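Protein-tyrosine-phosphatase PTP1 (Arabidopsis thaliana, PDB 6KRW) dephosphorylates phosphotyrosine in proteins, acts on the MAP kinase MPK6 and, together with MKP1, represses salicylic acid and camalexin biosynthesis. Local coordinates at residues A[145-150]-A[234-239]. Numbering follows the deposited sequence.
Sequences VKCGDY and IVHCSA
His236 and Tyr150 meet tip to tip in a buried, mainly polar contact. It joins the loop after strand 131-134 to the end of strand 233-236 and the start of the phosphate-binding loop. Tyr150 OH lies 2.6 Å from His236 NE2, each at the edge of the other's ring and near its plane, and the two are hydrogen-bonded. The ring planes are turned 63° apart. Tyr150 OH also bonds His198. At the other ring nitrogen, His236 ND1 donates to Cys237 O at 3.0 Å, with the acceptor nearly in the imidazole plane. Bonds at both nitrogens therefore fix the ring's rotation and tie it to the backbone of the catalytic cysteine. Cys147 SG, anti to its backbone N (chi1 -178°), reaches His236 CE1 at 3.5 Å and approaches the ring obliquely. Farther along, Ser238 OG donates to a lone pair of Lys146 O at 2.6 Å, and Tyr65 is a second partner of this hydroxyl. Lys146 CB packs against Ser238 OG, while its NZ ammonium leads away to salt bridges with Asp206 and Asp140. His236 and Cys237 begin the HCX5R signature of classical tyrosine phosphatases, which runs to Arg243 and whose cysteine forms the phosphocysteine intermediate; His236 ND1 and Ser238 OG make their bonds at the start of this phosphate-binding loop.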
ATOM      1  N   VAL A 145       0.758  20.317  -1.333  1.00 59.91           N
ATOM      2  CA  VAL A 145       1.611  19.325  -0.628  1.00 72.01           C
ATOM      3  C   VAL A 145       0.768  18.057  -0.511  1.00 70.07           C
ATOM      4  O   VAL A 145      -0.415  18.171  -0.216  1.00 67.49           O
ATOM      5  CB  VAL A 145       2.045  19.842   0.751  1.00 74.10           C
ATOM      6  CG1 VAL A 145       0.847  20.247   1.595  1.00 91.94           C
ATOM      7  CG2 VAL A 145       2.896  18.822   1.488  1.00 53.53           C
ATOM      8  N   LYS A 146       1.342  16.899  -0.770  1.00 36.13           N
ATOM      9  CA  LYS A 146       0.541  15.653  -0.717  1.00 40.23           C
ATOM     10  C   LYS A 146       1.142  14.730   0.322  1.00 37.58           C
ATOM     11  O   LYS A 146       0.472  13.794   0.756  1.00 32.30           O
ATOM     12  CB  LYS A 146       0.609  14.904  -2.045  1.00 35.04           C
ATOM     13  CG  LYS A 146       0.054  15.611  -3.255  1.00 39.29           C
ATOM     14  CD  LYS A 146      -1.391  15.910  -3.196  1.00 51.22           C
ATOM     15  CE  LYS A 146      -1.836  16.547  -4.490  1.00 82.18           C
ATOM     16  NZ  LYS A 146      -3.276  16.866  -4.459  1.00 97.99           N
ATOM     17  N   CYS A 147       2.373  14.925   0.684  1.00 39.53           N
ATOM     18  CA  CYS A 147       3.141  14.048   1.595  1.00 37.96           C
ATOM     19  C   CYS A 147       4.366  14.787   2.136  1.00 37.63           C
ATOM     20  O   CYS A 147       4.982  15.517   1.392  1.00 40.60           O
ATOM     21  CB  CYS A 147       3.587  12.790   0.881  1.00 28.54           C
ATOM     22  SG  CYS A 147       4.481  11.635   1.946  0.85 28.08           S
ATOM     23  N   GLY A 148       4.714  14.603   3.393  1.00 34.40           N
ATOM     24  CA  GLY A 148       5.869  15.314   3.955  1.00 33.30           C
ATOM     25  C   GLY A 148       7.153  14.570   3.662  1.00 47.08           C
ATOM     26  O   GLY A 148       7.108  13.355   3.411  1.00 35.59           O
ATOM     27  N   ASP A 149       8.282  15.278   3.627  1.00 61.07           N
ATOM     28  CA  ASP A 149       9.591  14.623   3.395  1.00 62.98           C
ATOM     29  C   ASP A 149      10.073  13.963   4.688  1.00 45.76           C
ATOM     30  O   ASP A 149      10.630  14.632   5.552  1.00 36.01           O
ATOM     31  CB  ASP A 149      10.622  15.626   2.867  1.00 63.35           C
ATOM     32  CG  ASP A 149      11.979  15.016   2.584  1.00 70.61           C
ATOM     33  OD1 ASP A 149      12.195  13.849   2.938  1.00 47.41           O
ATOM     34  OD2 ASP A 149      12.850  15.762   2.045  1.00 55.76           O
ATOM     35  N   TYR A 150       9.798  12.673   4.824  1.00 35.43           N
ATOM     36  CA  TYR A 150      10.193  11.907   6.021  1.00 32.63           C
ATOM     37  C   TYR A 150      11.398  11.034   5.709  1.00 30.91           C
ATOM     38  O   TYR A 150      11.764  10.264   6.584  1.00 33.66           O
ATOM     39  CB  TYR A 150       8.987  11.060   6.473  1.00 33.29           C
ATOM     40  CG  TYR A 150       8.525   9.997   5.492  1.00 26.14           C
ATOM     41  CD1 TYR A 150       9.094   8.741   5.482  1.00 28.15           C
ATOM     42  CD2 TYR A 150       7.584  10.285   4.515  1.00 32.08           C
ATOM     43  CE1 TYR A 150       8.733   7.794   4.535  1.00 28.87           C
ATOM     44  CE2 TYR A 150       7.219   9.356   3.550  1.00 31.42           C
ATOM     45  CZ  TYR A 150       7.803   8.107   3.561  1.00 28.11           C
ATOM     46  OH  TYR A 150       7.502   7.155   2.633  1.00 26.58           O
ATOM     47  N   ILE A 234       4.443  -1.491   4.026  1.00 20.03           N
ATOM     48  CA  ILE A 234       3.797  -0.171   4.072  1.00 18.89           C
ATOM     49  C   ILE A 234       3.486   0.272   2.661  1.00 20.14           C
ATOM     50  O   ILE A 234       4.374   0.235   1.822  1.00 21.73           O
ATOM     51  CB  ILE A 234       4.625   0.839   4.867  1.00 20.41           C
ATOM     52  CG1 ILE A 234       4.639   0.472   6.349  1.00 26.63           C
ATOM     53  CG2 ILE A 234       4.092   2.231   4.656  1.00 23.66           C
ATOM     54  CD1 ILE A 234       5.663   1.249   7.159  1.00 27.09           C
ATOM     55  N   VAL A 235       2.275   0.706   2.413  1.00 18.69           N
ATOM     56  CA  VAL A 235       1.874   1.316   1.126  1.00 17.54           C
ATOM     57  C   VAL A 235       1.210   2.629   1.423  1.00 17.83           C
ATOM     58  O   VAL A 235       0.293   2.664   2.276  1.00 19.09           O
ATOM     59  CB  VAL A 235       1.006   0.423   0.240  1.00 17.83           C
ATOM     60  CG1 VAL A 235       0.774   1.060  -1.111  1.00 19.58           C
ATOM     61  CG2 VAL A 235       1.555  -0.979   0.099  1.00 20.22           C
ATOM     62  N   HIS A 236       1.678   3.713   0.807  1.00 19.54           N
ATOM     63  CA  HIS A 236       1.042   5.013   1.071  1.00 20.68           C
ATOM     64  C   HIS A 236       1.052   5.866  -0.190  1.00 19.97           C
ATOM     65  O   HIS A 236       1.952   5.709  -1.043  1.00 23.46           O
ATOM     66  CB  HIS A 236       1.682   5.733   2.248  1.00 20.90           C
ATOM     67  CG  HIS A 236       2.963   6.458   1.949  1.00 21.48           C
ATOM     68  ND1 HIS A 236       2.937   7.753   1.510  1.00 24.04           N
ATOM     69  CD2 HIS A 236       4.236   6.115   2.166  1.00 22.56           C
ATOM     70  CE1 HIS A 236       4.208   8.177   1.357  1.00 26.42           C
ATOM     71  NE2 HIS A 236       5.039   7.171   1.739  1.00 25.51           N
ATOM     72  N   CYS A 237       0.100   6.757  -0.283  1.00 19.35           N
ATOM     73  CA  CYS A 237       0.093   7.830  -1.301  1.00 23.36           C
ATOM     74  C   CYS A 237      -0.148   9.106  -0.508  1.00 24.06           C
ATOM     75  O   CYS A 237       0.635   9.384   0.397  1.00 25.65           O
ATOM     76  CB  CYS A 237      -0.924   7.542  -2.410  1.00 22.40           C
ATOM     77  SG  CYS A 237      -2.570   7.037  -1.840  0.98 23.07           S
ATOM     78  N   SER A 238      -1.177   9.853  -0.834  1.00 24.02           N
ATOM     79  CA  SER A 238      -1.491  11.031  -0.015  1.00 26.20           C
ATOM     80  C   SER A 238      -2.513  10.640   1.068  1.00 24.95           C
ATOM     81  O   SER A 238      -2.198  10.804   2.236  1.00 24.14           O
ATOM     82  CB  SER A 238      -1.951  12.166  -0.852  1.00 27.62           C
ATOM     83  OG  SER A 238      -1.987  13.325  -0.062  1.00 31.84           O
ATOM     84  N   ALA A 239      -3.699  10.163   0.690  1.00 23.59           N
ATOM     85  CA  ALA A 239      -4.709   9.711   1.684  1.00 21.98           C
ATOM     86  C   ALA A 239      -4.484   8.252   2.065  1.00 21.34           C
ATOM     87  O   ALA A 239      -5.001   7.847   3.143  1.00 21.88           O
ATOM     88  CB  ALA A 239      -6.088   9.917   1.141  1.00 25.07           C
TER